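Local coordinates for protein internalin (Listeria monocytogenes serotype 4b, PDB 4FMZ) that is an internalin, a leucine-rich-repeat protein that probably takes part in adhesion to and invasion of host cells, at residues R222-L236 and L242-S256. Residues are numbered along the deposited sequence; the frame is centred on the assembly and turned at random.
Sequences RLNSLKIGNNKITDL and LSQLTWLEIGTNQIS
Lys227 and Trp247 meet on the parallel strands of two successive coils of a leucine-rich-repeat solenoid, the curved fold of internalins. Backbone bonds run strand to strand: Leu226 N to Trp247 O, Glu249 N to Leu226 O and Ile228 N to Glu249 O, the last 2.8 Å long. Just before strand 225-227, Asn224 O accepts hydrogen bonds from both Thr246 N and Trp247 N.

On the strand face carrying Ser225, Lys227, Trp247 and Glu249, the Lys227 chain runs straight to CE and then bends (chi4 74°), setting NZ over the indole in a cation-pi contact, 4.4 Å from the centroid of the five-membered ring. In the Glu249 conformer given here, Trp247 NE1 donates a hydrogen bond to Glu249 OE2 at 2.7 Å, and Lys227 CG and CD lie beside OE1. Ahead of the strands in the chain, Gln244 CG lies over the Arg222 guanidinium, the Gln244 amide stacked on it with planes 16° apart.

Inside the coil, Leu226 CD2 touches Leu248 CD1, while Ile250 CD1 sits among Ile228 CG2, Ile233 CD1 and Leu236 CD2.

Past the strands, Asn253 belongs to the asparagine ladder; Asn275 continues it in the next coil. Asn253 OD1 accepts from Ile233 N at 3.0 Å, and Asn253 ND2 reaches Ile228 O at 3.3 Å, from the opposite face of that carbonyl to Asn231 ND2.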
# COMPACT_ATOMS: atom_id res chain seq x y z
N ARG A 222 -11.29 13.12 7.18
CA ARG A 222 -10.05 13.81 6.83
C ARG A 222 -9.40 13.22 5.57
O ARG A 222 -8.26 13.59 5.27
CB ARG A 222 -9.05 13.82 8.00
CG ARG A 222 -9.52 14.60 9.24
CD ARG A 222 -9.98 16.03 8.95
NE ARG A 222 -8.87 16.93 8.65
CZ ARG A 222 -9.02 18.21 8.31
NH1 ARG A 222 -10.23 18.74 8.19
NH2 ARG A 222 -7.96 18.97 8.06
N LEU A 223 -10.12 12.33 4.83
CA LEU A 223 -9.60 11.69 3.61
C LEU A 223 -9.07 12.71 2.62
O LEU A 223 -9.76 13.68 2.28
CB LEU A 223 -10.65 10.80 2.94
CG LEU A 223 -10.12 9.63 2.09
CD1 LEU A 223 -9.34 8.60 2.97
CD2 LEU A 223 -11.25 8.92 1.40
N ASN A 224 -7.81 12.51 2.19
CA ASN A 224 -7.10 13.37 1.26
C ASN A 224 -7.05 12.73 -0.12
O ASN A 224 -7.24 13.43 -1.12
CB ASN A 224 -5.67 13.65 1.79
CG ASN A 224 -4.83 14.46 0.85
OD1 ASN A 224 -4.39 13.97 -0.19
ND2 ASN A 224 -4.59 15.71 1.18
N SER A 225 -6.76 11.42 -0.19
CA SER A 225 -6.67 10.71 -1.46
C SER A 225 -7.46 9.40 -1.42
O SER A 225 -7.37 8.65 -0.45
CB SER A 225 -5.21 10.42 -1.83
OG SER A 225 -4.47 11.62 -1.93
N LEU A 226 -8.24 9.15 -2.47
CA LEU A 226 -9.06 7.96 -2.62
C LEU A 226 -8.87 7.42 -4.03
O LEU A 226 -9.11 8.14 -4.99
CB LEU A 226 -10.56 8.25 -2.31
CG LEU A 226 -11.56 7.10 -2.54
CD1 LEU A 226 -11.36 5.97 -1.54
CD2 LEU A 226 -12.98 7.59 -2.40
N LYS A 227 -8.42 6.17 -4.13
CA LYS A 227 -8.21 5.44 -5.38
C LYS A 227 -9.03 4.16 -5.28
O LYS A 227 -8.72 3.29 -4.48
CB LYS A 227 -6.71 5.15 -5.62
CG LYS A 227 -5.81 6.39 -5.65
CD LYS A 227 -4.35 6.00 -5.96
CE LYS A 227 -3.44 7.20 -6.00
NZ LYS A 227 -3.15 7.76 -4.65
N ILE A 228 -10.14 4.09 -6.02
CA ILE A 228 -11.04 2.94 -5.89
C ILE A 228 -11.68 2.62 -7.27
O ILE A 228 -12.85 2.25 -7.37
CB ILE A 228 -12.05 3.25 -4.74
CG1 ILE A 228 -12.73 1.98 -4.17
CG2 ILE A 228 -13.02 4.40 -5.05
CD1 ILE A 228 -13.34 2.14 -2.72
N GLY A 229 -10.86 2.71 -8.33
CA GLY A 229 -11.26 2.35 -9.68
C GLY A 229 -11.52 0.85 -9.80
O GLY A 229 -11.13 0.09 -8.92
N ASN A 230 -12.17 0.42 -10.89
CA ASN A 230 -12.52 -0.99 -11.13
C ASN A 230 -13.24 -1.63 -9.94
O ASN A 230 -12.74 -2.56 -9.30
CB ASN A 230 -11.37 -1.89 -11.57
CG ASN A 230 -11.95 -2.97 -12.50
OD1 ASN A 230 -12.95 -3.64 -12.22
ND2 ASN A 230 -11.38 -3.15 -13.67
N ASN A 231 -14.42 -1.11 -9.65
CA ASN A 231 -15.30 -1.63 -8.63
C ASN A 231 -16.71 -1.59 -9.23
O ASN A 231 -16.84 -1.50 -10.46
CB ASN A 231 -15.14 -0.85 -7.33
CG ASN A 231 -13.97 -1.34 -6.52
OD1 ASN A 231 -14.00 -2.44 -5.98
ND2 ASN A 231 -12.90 -0.58 -6.47
N LYS A 232 -17.74 -1.66 -8.40
CA LYS A 232 -19.13 -1.63 -8.87
C LYS A 232 -19.88 -0.47 -8.20
O LYS A 232 -21.05 -0.60 -7.85
CB LYS A 232 -19.81 -2.99 -8.59
CG LYS A 232 -19.17 -4.17 -9.35
CD LYS A 232 -19.91 -5.50 -9.10
CE LYS A 232 -19.57 -6.20 -7.81
NZ LYS A 232 -20.34 -7.46 -7.64
N ILE A 233 -19.20 0.67 -8.03
CA ILE A 233 -19.78 1.84 -7.36
C ILE A 233 -20.72 2.61 -8.30
O ILE A 233 -20.37 2.90 -9.45
CB ILE A 233 -18.66 2.75 -6.78
CG1 ILE A 233 -17.77 1.97 -5.78
CG2 ILE A 233 -19.25 4.02 -6.13
CD1 ILE A 233 -16.36 2.49 -5.68
N THR A 234 -21.88 3.00 -7.77
CA THR A 234 -22.87 3.78 -8.51
C THR A 234 -23.07 5.14 -7.84
O THR A 234 -23.15 6.15 -8.53
CB THR A 234 -24.21 3.02 -8.63
OG1 THR A 234 -24.67 2.69 -7.31
CG2 THR A 234 -24.10 1.75 -9.43
N ASP A 235 -23.15 5.15 -6.49
CA ASP A 235 -23.47 6.33 -5.69
C ASP A 235 -22.25 6.97 -5.03
O ASP A 235 -21.60 6.35 -4.19
CB ASP A 235 -24.53 5.96 -4.63
CG ASP A 235 -25.04 7.12 -3.79
OD1 ASP A 235 -24.83 8.28 -4.20
OD2 ASP A 235 -25.64 6.86 -2.74
N LEU A 236 -22.01 8.24 -5.38
CA LEU A 236 -20.91 9.06 -4.87
C LEU A 236 -21.30 9.97 -3.71
O LEU A 236 -20.42 10.61 -3.15
CB LEU A 236 -20.32 9.94 -6.00
CG LEU A 236 -19.59 9.24 -7.15
CD1 LEU A 236 -18.92 10.26 -8.04
CD2 LEU A 236 -18.56 8.26 -6.63
N LEU A 242 -16.42 15.30 2.22
CA LEU A 242 -15.00 15.07 2.44
C LEU A 242 -14.23 16.29 1.92
O LEU A 242 -13.60 16.24 0.87
CB LEU A 242 -14.54 13.74 1.78
CG LEU A 242 -15.29 12.45 2.21
CD1 LEU A 242 -14.70 11.25 1.53
CD2 LEU A 242 -15.29 12.25 3.72
N SER A 243 -14.26 17.38 2.72
CA SER A 243 -13.68 18.70 2.45
C SER A 243 -12.20 18.66 2.06
O SER A 243 -11.73 19.52 1.31
CB SER A 243 -13.86 19.61 3.66
OG SER A 243 -13.02 19.26 4.74
N GLN A 244 -11.46 17.69 2.58
CA GLN A 244 -10.01 17.61 2.34
C GLN A 244 -9.64 16.75 1.14
O GLN A 244 -8.45 16.61 0.87
CB GLN A 244 -9.29 17.09 3.61
CG GLN A 244 -9.49 17.93 4.87
CD GLN A 244 -9.25 19.41 4.66
OE1 GLN A 244 -8.16 19.85 4.31
NE2 GLN A 244 -10.30 20.20 4.83
N LEU A 245 -10.61 16.19 0.39
CA LEU A 245 -10.29 15.33 -0.75
C LEU A 245 -9.58 16.14 -1.87
O LEU A 245 -10.09 17.16 -2.31
CB LEU A 245 -11.58 14.64 -1.25
CG LEU A 245 -11.42 13.30 -1.96
CD1 LEU A 245 -10.85 12.23 -1.02
CD2 LEU A 245 -12.76 12.83 -2.48
N THR A 246 -8.36 15.71 -2.25
CA THR A 246 -7.50 16.38 -3.24
C THR A 246 -7.28 15.50 -4.47
O THR A 246 -7.00 16.02 -5.55
CB THR A 246 -6.14 16.72 -2.55
OG1 THR A 246 -6.40 17.38 -1.31
CG2 THR A 246 -5.17 17.55 -3.38
N TRP A 247 -7.29 14.18 -4.29
CA TRP A 247 -6.99 13.21 -5.34
C TRP A 247 -8.08 12.15 -5.33
O TRP A 247 -8.25 11.45 -4.32
CB TRP A 247 -5.59 12.59 -5.10
CG TRP A 247 -5.04 11.76 -6.22
CD1 TRP A 247 -5.45 10.51 -6.59
CD2 TRP A 247 -3.92 12.09 -7.06
NE1 TRP A 247 -4.70 10.07 -7.66
CE2 TRP A 247 -3.75 11.01 -7.96
CE3 TRP A 247 -3.07 13.20 -7.16
CZ2 TRP A 247 -2.71 10.99 -8.91
CZ3 TRP A 247 -2.06 13.19 -8.11
CH2 TRP A 247 -1.91 12.11 -9.00
N LEU A 248 -8.84 12.06 -6.41
CA LEU A 248 -9.94 11.11 -6.45
C LEU A 248 -9.91 10.31 -7.76
O LEU A 248 -10.09 10.89 -8.82
CB LEU A 248 -11.31 11.83 -6.26
CG LEU A 248 -12.60 10.99 -6.43
CD1 LEU A 248 -12.63 9.80 -5.46
CD2 LEU A 248 -13.84 11.85 -6.18
N GLU A 249 -9.70 8.99 -7.65
CA GLU A 249 -9.68 8.06 -8.79
C GLU A 249 -10.78 7.06 -8.59
O GLU A 249 -10.75 6.30 -7.62
CB GLU A 249 -8.33 7.32 -8.92
CG GLU A 249 -7.14 8.20 -9.27
CD GLU A 249 -5.80 7.48 -9.31
OE1 GLU A 249 -5.75 6.25 -9.08
OE2 GLU A 249 -4.79 8.17 -9.57
N ILE A 250 -11.78 7.09 -9.45
CA ILE A 250 -12.93 6.20 -9.33
C ILE A 250 -13.42 5.83 -10.75
O ILE A 250 -14.61 5.67 -11.00
CB ILE A 250 -14.00 6.87 -8.40
CG1 ILE A 250 -15.05 5.87 -7.87
CG2 ILE A 250 -14.57 8.20 -8.92
CD1 ILE A 250 -15.70 6.23 -6.54
N GLY A 251 -12.45 5.65 -11.65
CA GLY A 251 -12.71 5.23 -13.01
C GLY A 251 -13.14 3.78 -13.06
O GLY A 251 -12.97 3.05 -12.07
N THR A 252 -13.73 3.34 -14.17
CA THR A 252 -14.17 1.95 -14.39
C THR A 252 -15.16 1.49 -13.25
O THR A 252 -14.98 0.46 -12.59
CB THR A 252 -12.95 1.01 -14.57
OG1 THR A 252 -11.97 1.69 -15.37
CG2 THR A 252 -13.32 -0.30 -15.24
N ASN A 253 -16.20 2.29 -13.05
CA ASN A 253 -17.26 1.98 -12.09
C ASN A 253 -18.61 2.08 -12.82
O ASN A 253 -18.63 1.98 -14.04
CB ASN A 253 -17.16 2.89 -10.86
CG ASN A 253 -16.21 2.36 -9.84
OD1 ASN A 253 -16.49 1.37 -9.18
ND2 ASN A 253 -15.05 2.99 -9.69
N GLN A 254 -19.73 2.26 -12.08
CA GLN A 254 -21.06 2.36 -12.68
C GLN A 254 -21.71 3.70 -12.27
O GLN A 254 -22.90 3.75 -12.00
CB GLN A 254 -21.92 1.15 -12.26
CG GLN A 254 -21.50 -0.17 -12.91
CD GLN A 254 -22.09 -1.38 -12.22
OE1 GLN A 254 -23.30 -1.48 -11.99
NE2 GLN A 254 -21.24 -2.36 -11.94
N ILE A 255 -20.92 4.77 -12.24
CA ILE A 255 -21.37 6.11 -11.84
C ILE A 255 -22.04 6.82 -13.02
O ILE A 255 -21.48 6.86 -14.11
CB ILE A 255 -20.15 6.91 -11.32
CG1 ILE A 255 -19.52 6.24 -10.07
CG2 ILE A 255 -20.47 8.40 -11.06
CD1 ILE A 255 -18.03 6.52 -9.93
N SER A 256 -23.22 7.42 -12.78
CA SER A 256 -23.90 8.21 -13.81
C SER A 256 -24.13 9.64 -13.34
O SER A 256 -24.52 10.49 -14.13
CB SER A 256 -25.23 7.56 -14.23
OG SER A 256 -26.10 7.36 -13.13
O HOH W 1 -11.90 14.99 3.49
O HOH W 2 -23.41 -1.59 -9.26
O HOH W 3 -24.38 7.72 -10.11